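Local coordinates for M32 carboxypeptidase (Chitinophagaceae bacterium, PDB 7A03), which probably removes amino acids from the carboxyl end of peptides, as a metal-dependent carboxypeptidase of the M32 family, at residues T357-I362 with S487-Y492; A429-T434 with N482-S487; R460-P465 with Q477-N482. All coordinates share one frame; numbering follows the deposited sequence.

Interaction 1 of 3, residues T357-I362 with S487-Y492; sequences TYHFHI and SYFLDY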
# COMPACT_ATOMS: atom_id res chain seq x y z
N THR A 357 -1.89 -9.16 -13.75
CA THR A 357 -2.41 -10.30 -13.00
C THR A 357 -2.54 -10.00 -11.51
O THR A 357 -3.37 -10.64 -10.84
CB THR A 357 -1.53 -11.53 -13.21
OG1 THR A 357 -0.21 -11.26 -12.72
CG2 THR A 357 -1.49 -11.91 -14.68
N TYR A 358 -1.77 -9.04 -10.98
CA TYR A 358 -1.86 -8.67 -9.57
C TYR A 358 -3.31 -8.51 -9.12
O TYR A 358 -3.71 -8.96 -8.04
CB TYR A 358 -1.11 -7.36 -9.32
CG TYR A 358 -0.94 -7.00 -7.85
CD1 TYR A 358 -1.93 -6.29 -7.17
CD2 TYR A 358 0.20 -7.38 -7.16
CE1 TYR A 358 -1.79 -5.98 -5.83
CE2 TYR A 358 0.36 -7.07 -5.83
CZ TYR A 358 -0.63 -6.36 -5.17
OH TYR A 358 -0.49 -6.04 -3.83
N HIS A 359 -4.13 -7.87 -9.97
CA HIS A 359 -5.47 -7.52 -9.55
C HIS A 359 -6.40 -8.72 -9.46
O HIS A 359 -7.34 -8.71 -8.66
CB HIS A 359 -5.97 -6.35 -10.39
CG HIS A 359 -4.99 -5.22 -10.39
ND1 HIS A 359 -4.76 -4.46 -9.26
CD2 HIS A 359 -4.11 -4.80 -11.32
CE1 HIS A 359 -3.80 -3.59 -9.52
NE2 HIS A 359 -3.39 -3.77 -10.77
N PHE A 360 -6.09 -9.81 -10.18
CA PHE A 360 -6.84 -11.03 -9.93
C PHE A 360 -6.55 -11.58 -8.54
O PHE A 360 -7.48 -11.99 -7.82
CB PHE A 360 -6.59 -12.06 -11.02
CG PHE A 360 -7.23 -11.69 -12.33
CD1 PHE A 360 -6.60 -10.83 -13.21
CD2 PHE A 360 -8.50 -12.15 -12.64
CE1 PHE A 360 -7.21 -10.47 -14.41
CE2 PHE A 360 -9.11 -11.79 -13.82
CZ PHE A 360 -8.46 -10.96 -14.70
N HIS A 361 -5.27 -11.55 -8.13
CA HIS A 361 -4.93 -11.93 -6.76
C HIS A 361 -5.79 -11.13 -5.78
O HIS A 361 -6.41 -11.70 -4.86
CB HIS A 361 -3.45 -11.67 -6.49
CG HIS A 361 -2.51 -12.53 -7.30
ND1 HIS A 361 -2.06 -13.77 -6.86
CD2 HIS A 361 -1.91 -12.31 -8.49
CE1 HIS A 361 -1.25 -14.28 -7.77
NE2 HIS A 361 -1.14 -13.42 -8.76
N ILE A 362 -5.91 -9.82 -6.01
CA ILE A 362 -6.66 -9.02 -5.05
C ILE A 362 -8.12 -9.39 -5.13
O ILE A 362 -8.81 -9.54 -4.10
CB ILE A 362 -6.42 -7.52 -5.28
CG1 ILE A 362 -4.95 -7.17 -5.09
CG2 ILE A 362 -7.29 -6.68 -4.35
CD1 ILE A 362 -4.46 -7.30 -3.64
N SER A 487 -11.56 2.55 -15.89
CA SER A 487 -11.25 2.79 -17.30
C SER A 487 -9.87 3.41 -17.49
O SER A 487 -9.17 3.14 -18.49
CB SER A 487 -12.33 3.66 -17.92
OG SER A 487 -12.43 4.90 -17.25
N TYR A 488 -9.45 4.28 -16.57
CA TYR A 488 -8.13 4.90 -16.71
C TYR A 488 -7.02 3.85 -16.68
O TYR A 488 -6.10 3.87 -17.53
CB TYR A 488 -7.92 5.91 -15.59
CG TYR A 488 -8.69 7.22 -15.71
CD1 TYR A 488 -9.94 7.36 -15.16
CD2 TYR A 488 -8.12 8.31 -16.35
CE1 TYR A 488 -10.63 8.56 -15.25
CE2 TYR A 488 -8.79 9.52 -16.45
CZ TYR A 488 -10.04 9.64 -15.90
OH TYR A 488 -10.71 10.83 -15.98
N PHE A 489 -7.08 2.94 -15.69
CA PHE A 489 -6.11 1.86 -15.64
C PHE A 489 -6.19 1.01 -16.90
O PHE A 489 -5.16 0.60 -17.44
CB PHE A 489 -6.32 0.99 -14.41
CG PHE A 489 -5.29 -0.07 -14.25
CD1 PHE A 489 -4.09 0.19 -13.60
CD2 PHE A 489 -5.51 -1.34 -14.75
CE1 PHE A 489 -3.12 -0.80 -13.48
CE2 PHE A 489 -4.54 -2.33 -14.63
CZ PHE A 489 -3.35 -2.06 -13.98
N LEU A 490 -7.42 0.73 -17.38
CA LEU A 490 -7.54 -0.11 -18.56
C LEU A 490 -6.86 0.54 -19.75
O LEU A 490 -6.12 -0.13 -20.48
CB LEU A 490 -9.01 -0.42 -18.86
CG LEU A 490 -9.23 -1.32 -20.09
CD1 LEU A 490 -8.48 -2.63 -19.93
CD2 LEU A 490 -10.70 -1.58 -20.37
N ASP A 491 -7.10 1.83 -19.97
CA ASP A 491 -6.52 2.49 -21.15
C ASP A 491 -5.00 2.52 -21.05
O ASP A 491 -4.30 2.31 -22.05
CB ASP A 491 -7.06 3.91 -21.32
CG ASP A 491 -8.54 3.96 -21.63
OD1 ASP A 491 -9.14 2.88 -21.88
OD2 ASP A 491 -9.10 5.08 -21.63
N TYR A 492 -4.49 2.74 -19.84
CA TYR A 492 -3.04 2.73 -19.63
C TYR A 492 -2.46 1.35 -19.92
O TYR A 492 -1.43 1.21 -20.61
CB TYR A 492 -2.79 3.15 -18.17
CG TYR A 492 -1.55 2.56 -17.53
CD1 TYR A 492 -0.29 3.06 -17.83
CD2 TYR A 492 -1.64 1.53 -16.59
CE1 TYR A 492 0.85 2.53 -17.26
CE2 TYR A 492 -0.50 0.99 -16.01
CZ TYR A 492 0.73 1.50 -16.36
OH TYR A 492 1.87 0.99 -15.78
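Different first torsions send two aromatic rings toward one another: F489 sets CG anti to its backbone N (chi1 -176°), while H359 turns CG anti to its carbonyl carbon (chi1 -52°). On both residues the bond to CB already leans toward the facing helix, and the two side chains arrive from opposite directions to meet. This is a clear instance of how helices that stand too far apart for backbone contact can be joined by a single pair of rings, for the nearest CA atoms, those of H359 and F489, are 11.2 Å apart.

The touching point is the far end of the phenyl ring. CZ of F489 lies 3.6 Å from NE2 of H359 and 3.9 Å from its CD2, so one carbon rests against the NE2-CD2 side of the imidazole. The ring planes stand at 79°, with centroids 5.1 Å apart, and the approach is oblique. The meeting is one of van der Waals contact, and 69 Å² is buried between the segments, both sides summed.

On the other nitrogen of the imidazole, ND1 is hydrogen-bonded to S423 OG, which probably helps to hold NE2 turned toward the phenyl ring. Both rings are buried.

F427 completes an aromatic group, meeting F489 edge-to-face and H359 at an intermediate tilt. It belongs, like S423, to helix 420-439, which thus bridges helix 358-374 and helix 486-497, while F360 of the former packs on helices 170-192 and 382-394.

Interaction 2 of 3, residues A429-T434 with N482-S487; sequences AAQFFT and NPLQFS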
# COMPACT_ATOMS: atom_id res chain seq x y z
N ALA A 429 -3.54 5.46 -9.24
CA ALA A 429 -2.30 5.90 -9.86
C ALA A 429 -2.52 6.19 -11.33
O ALA A 429 -2.12 7.25 -11.84
CB ALA A 429 -1.20 4.86 -9.63
N ALA A 430 -3.27 5.30 -12.00
CA ALA A 430 -3.47 5.49 -13.43
C ALA A 430 -4.33 6.71 -13.69
O ALA A 430 -4.01 7.54 -14.56
CB ALA A 430 -4.12 4.23 -14.03
N GLN A 431 -5.36 6.89 -12.86
CA GLN A 431 -6.24 8.02 -13.08
C GLN A 431 -5.49 9.31 -12.80
O GLN A 431 -5.63 10.29 -13.55
CB GLN A 431 -7.48 7.89 -12.19
CG GLN A 431 -8.53 8.97 -12.38
CD GLN A 431 -9.93 8.48 -12.02
OE1 GLN A 431 -10.16 7.27 -11.90
NE2 GLN A 431 -10.87 9.41 -11.85
N PHE A 432 -4.63 9.30 -11.77
CA PHE A 432 -3.90 10.52 -11.48
C PHE A 432 -2.88 10.80 -12.57
O PHE A 432 -2.76 11.95 -13.04
CB PHE A 432 -3.21 10.45 -10.11
CG PHE A 432 -4.15 10.45 -8.92
CD1 PHE A 432 -5.37 11.09 -8.96
CD2 PHE A 432 -3.77 9.81 -7.75
CE1 PHE A 432 -6.21 11.08 -7.85
CE2 PHE A 432 -4.62 9.80 -6.62
CZ PHE A 432 -5.83 10.43 -6.68
N PHE A 433 -2.19 9.76 -13.07
CA PHE A 433 -1.10 10.06 -13.99
C PHE A 433 -1.65 10.52 -15.33
O PHE A 433 -1.17 11.50 -15.92
CB PHE A 433 -0.15 8.88 -14.16
CG PHE A 433 1.06 9.22 -14.97
CD1 PHE A 433 2.04 10.07 -14.46
CD2 PHE A 433 1.21 8.74 -16.27
CE1 PHE A 433 3.14 10.42 -15.23
CE2 PHE A 433 2.32 9.07 -17.02
CZ PHE A 433 3.29 9.91 -16.49
N THR A 434 -2.69 9.84 -15.82
CA THR A 434 -3.33 10.30 -17.04
C THR A 434 -3.81 11.73 -16.89
O THR A 434 -3.61 12.56 -17.79
CB THR A 434 -4.46 9.33 -17.39
OG1 THR A 434 -3.89 8.06 -17.69
CG2 THR A 434 -5.25 9.81 -18.61
N ASN A 482 -13.70 13.31 -11.81
CA ASN A 482 -14.40 12.03 -11.86
C ASN A 482 -14.15 11.28 -10.56
O ASN A 482 -13.10 11.45 -9.95
CB ASN A 482 -13.88 11.18 -13.02
CG ASN A 482 -14.35 11.68 -14.36
OD1 ASN A 482 -13.54 11.98 -15.24
ND2 ASN A 482 -15.67 11.78 -14.53
N PRO A 483 -15.09 10.44 -10.14
CA PRO A 483 -14.76 9.43 -9.13
C PRO A 483 -13.79 8.43 -9.72
O PRO A 483 -13.51 8.44 -10.93
CB PRO A 483 -16.12 8.78 -8.84
CG PRO A 483 -16.89 8.95 -10.10
CD PRO A 483 -16.44 10.26 -10.70
N LEU A 484 -13.28 7.55 -8.86
CA LEU A 484 -12.38 6.50 -9.32
C LEU A 484 -13.04 5.67 -10.41
O LEU A 484 -14.13 5.11 -10.21
CB LEU A 484 -11.96 5.61 -8.15
CG LEU A 484 -11.07 4.42 -8.55
CD1 LEU A 484 -9.83 4.90 -9.30
CD2 LEU A 484 -10.70 3.57 -7.34
N GLN A 485 -12.38 5.60 -11.56
CA GLN A 485 -12.89 4.86 -12.71
C GLN A 485 -11.79 3.93 -13.20
O GLN A 485 -10.71 4.40 -13.60
CB GLN A 485 -13.33 5.82 -13.82
CG GLN A 485 -14.55 6.62 -13.40
CD GLN A 485 -14.92 7.71 -14.38
OE1 GLN A 485 -14.09 8.24 -15.10
NE2 GLN A 485 -16.21 8.05 -14.40
N PHE A 486 -12.06 2.62 -13.17
CA PHE A 486 -11.12 1.63 -13.65
C PHE A 486 -10.72 1.87 -15.10
O PHE A 486 -9.64 1.42 -15.52
CB PHE A 486 -11.74 0.23 -13.50
CG PHE A 486 -10.92 -0.86 -14.11
CD1 PHE A 486 -9.79 -1.34 -13.45
CD2 PHE A 486 -11.24 -1.38 -15.35
CE1 PHE A 486 -9.01 -2.33 -14.00
CE2 PHE A 486 -10.45 -2.37 -15.91
CZ PHE A 486 -9.34 -2.85 -15.23
N SER A 487 -11.56 2.55 -15.89
CA SER A 487 -11.25 2.79 -17.30
C SER A 487 -9.87 3.41 -17.49
O SER A 487 -9.17 3.14 -18.49
CB SER A 487 -12.33 3.66 -17.92
OG SER A 487 -12.43 4.90 -17.25
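Q431, inside a regular helix, reaches an extended piece of backbone, P483 to Q485, that leads into the next helix; the CA of Q431 lies 7.4 Å from the CA of L484. Such a strand-like run leaves C=O and N-H groups without helical partners, and a primary amide can serve both kinds at once. Q431 does so: CG stands anti to the backbone N (chi1 -177°), and the chain stays extended beyond it, carrying the amide across.

OE1 of Q431 accepts from the backbone N of Q485 at 2.8 Å, in the carbonyl plane and on a lone pair, with an N-H...O angle of 166°. On the other branch NE2 donates to P483 O at 3.0 Å, nearly straight at 171°. That acceptor lies in the glutamine's amide plane, although the donor sits well above the carbonyl plane of P483. Bonds from both branches fix the amide's rotation, and CD1 of L484 packs 3.5 Å from OE1.

A leucine in place of Q431 would probably leave the Q485 N-H and the P483 carbonyl without these mates and free the linker to shift.

NE2 has a further partner in T480 OG1, at the end of helix 472-480. The amide of Q431 therefore ties helix 420-439 to both the end of helix 472-480 and the connection leading into helix 486-497, where Y488 packs on Q431, while A429, F432 and F433 of helix 420-439 lie against helix 293-307.

Interaction 3 of 3, residues R460-P465 with Q477-N482; sequences RNNIHP and QKITGN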
# COMPACT_ATOMS: atom_id res chain seq x y z
N ARG A 460 2.66 17.77 -5.55
CA ARG A 460 2.78 18.61 -4.37
C ARG A 460 1.72 19.69 -4.33
O ARG A 460 1.41 20.20 -3.24
CB ARG A 460 4.17 19.25 -4.34
CG ARG A 460 5.28 18.28 -3.96
CD ARG A 460 5.33 18.07 -2.43
NE ARG A 460 6.12 16.90 -2.07
CZ ARG A 460 7.44 16.89 -1.98
NH1 ARG A 460 8.14 17.99 -2.20
NH2 ARG A 460 8.06 15.78 -1.64
N ASN A 461 1.15 20.07 -5.48
CA ASN A 461 0.03 21.01 -5.52
C ASN A 461 -1.33 20.34 -5.40
O ASN A 461 -2.29 20.98 -4.93
CB ASN A 461 0.07 21.83 -6.81
CG ASN A 461 1.25 22.78 -6.86
OD1 ASN A 461 1.79 23.17 -5.83
ND2 ASN A 461 1.65 23.17 -8.06
N ASN A 462 -1.44 19.08 -5.80
CA ASN A 462 -2.74 18.43 -5.88
C ASN A 462 -3.01 17.38 -4.81
O ASN A 462 -4.18 17.15 -4.50
CB ASN A 462 -2.94 17.79 -7.25
CG ASN A 462 -3.26 18.82 -8.31
OD1 ASN A 462 -4.41 19.22 -8.47
ND2 ASN A 462 -2.22 19.26 -9.02
N ILE A 463 -1.98 16.74 -4.25
CA ILE A 463 -2.20 15.61 -3.34
C ILE A 463 -1.49 15.79 -2.01
O ILE A 463 -2.12 15.75 -0.95
CB ILE A 463 -1.82 14.27 -4.00
CG1 ILE A 463 -2.77 13.98 -5.17
CG2 ILE A 463 -1.88 13.16 -2.97
CD1 ILE A 463 -2.31 12.87 -6.09
N HIS A 464 -0.17 15.98 -2.06
CA HIS A 464 0.64 15.86 -0.85
C HIS A 464 0.25 16.76 0.32
O HIS A 464 0.31 16.28 1.47
CB HIS A 464 2.11 16.03 -1.19
CG HIS A 464 2.63 14.98 -2.12
ND1 HIS A 464 3.93 14.96 -2.58
CD2 HIS A 464 2.03 13.89 -2.64
CE1 HIS A 464 4.10 13.91 -3.37
NE2 HIS A 464 2.95 13.25 -3.42
N PRO A 465 -0.07 18.05 0.15
CA PRO A 465 -0.16 18.94 1.31
C PRO A 465 -1.48 18.91 2.05
O PRO A 465 -1.61 19.60 3.06
CB PRO A 465 0.05 20.32 0.67
CG PRO A 465 -0.59 20.19 -0.65
CD PRO A 465 -0.29 18.78 -1.11
N GLN A 477 -12.16 13.34 -7.22
CA GLN A 477 -13.11 14.20 -7.93
C GLN A 477 -12.56 15.61 -8.13
O GLN A 477 -12.68 16.19 -9.21
CB GLN A 477 -14.43 14.24 -7.15
CG GLN A 477 -15.48 15.20 -7.71
CD GLN A 477 -16.03 14.74 -9.04
OE1 GLN A 477 -16.33 13.55 -9.23
NE2 GLN A 477 -16.19 15.67 -9.97
N LYS A 478 -11.94 16.18 -7.09
CA LYS A 478 -11.37 17.52 -7.19
C LYS A 478 -10.26 17.58 -8.24
O LYS A 478 -10.21 18.53 -9.04
CB LYS A 478 -10.85 17.96 -5.82
CG LYS A 478 -10.05 19.26 -5.85
CD LYS A 478 -9.40 19.55 -4.51
CE LYS A 478 -8.83 20.96 -4.49
NZ LYS A 478 -7.94 21.17 -3.32
N ILE A 479 -9.37 16.58 -8.27
CA ILE A 479 -8.23 16.61 -9.18
C ILE A 479 -8.62 16.24 -10.60
O ILE A 479 -8.16 16.86 -11.57
CB ILE A 479 -7.11 15.71 -8.65
CG1 ILE A 479 -6.54 16.22 -7.33
CG2 ILE A 479 -6.00 15.58 -9.68
CD1 ILE A 479 -5.75 15.16 -6.61
N THR A 480 -9.43 15.19 -10.77
CA THR A 480 -9.67 14.60 -12.08
C THR A 480 -11.05 14.91 -12.67
O THR A 480 -11.26 14.65 -13.85
CB THR A 480 -9.48 13.08 -12.06
OG1 THR A 480 -10.61 12.44 -11.45
CG2 THR A 480 -8.20 12.70 -11.31
N GLY A 481 -11.97 15.45 -11.88
CA GLY A 481 -13.32 15.66 -12.37
C GLY A 481 -14.14 14.40 -12.45
O GLY A 481 -15.20 14.40 -13.08
N ASN A 482 -13.70 13.31 -11.81
CA ASN A 482 -14.40 12.03 -11.86
C ASN A 482 -14.15 11.28 -10.56
O ASN A 482 -13.10 11.45 -9.95
CB ASN A 482 -13.88 11.18 -13.02
CG ASN A 482 -14.35 11.68 -14.36
OD1 ASN A 482 -13.54 11.98 -15.24
ND2 ASN A 482 -15.67 11.78 -14.53
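I479 pushes the end of its side chain against the last turn of the helix ending at N462, and its CD1 makes the two closest approaches of the contact. One is to the backbone carbonyl oxygen N462 O, at 3.3 Å; the other is to CG1 of I463, at 3.5 Å, where the two isoleucine side chains cross at about a right angle. A little farther back, CG1 of I479 lies 3.9 Å from both CB and OD1 of N462, so the asparagine is touched at CB and at the side-chain amide oxygen.

The last turn of a helix leaves carbonyls whose usual amide partners are absent, and here a hydrocarbon covers one of them. N462 O is buried by this contact and has no polar partner in the model, which probably carries some energetic cost, set against the apolar packing.

Several bonds hold these first-shell groups in place. With CG anti to the carbonyl carbon (chi1 -76°), N462 folds its amide back so that ND2 is hydrogen-bonded to W458 O, one turn earlier. Beyond I463 the chain is pinned by R460, whose NE donates to H464 ND1 at 3.0 Å, in the plane of the imidazole, while H464 NE2 bonds to Q299. On the facing segment, T480 OG1 accepts from N482 N in an ST turn, at 3.2 Å, just where the helix has ended and G481 takes a positive phi.

Helix 420-439 lies beside both partners: F432 packs on I463 and T480, and Q439 bonds to I479 O. I463 also reaches helix 293-307 through I295 and Q299, so helix 420-439 lies against both ends, and helix 293-307 against the I463 side.

How the interactions relate
From the N terminus, residues 357-362 come first, on helix 358-374, and wait until 487-492 to close the widest loop, interaction 1. Inside it, helix 420-439 opens interaction 2, closed at 482-487. Innermost, interaction 3 joins 460-465 to 477-482 over 11 intervening residues. The three therefore nest without crossing. Neighbours share residues, S487 between interactions 1 and 2 and N482 between 2 and 3, and they also touch: Y488 OH lies 3.1 Å from N482 OD1, probably a weak hydrogen bond. Together they tie helices 420-439, 453-462, 472-480 and 486-497, with helix 358-374, into one cluster.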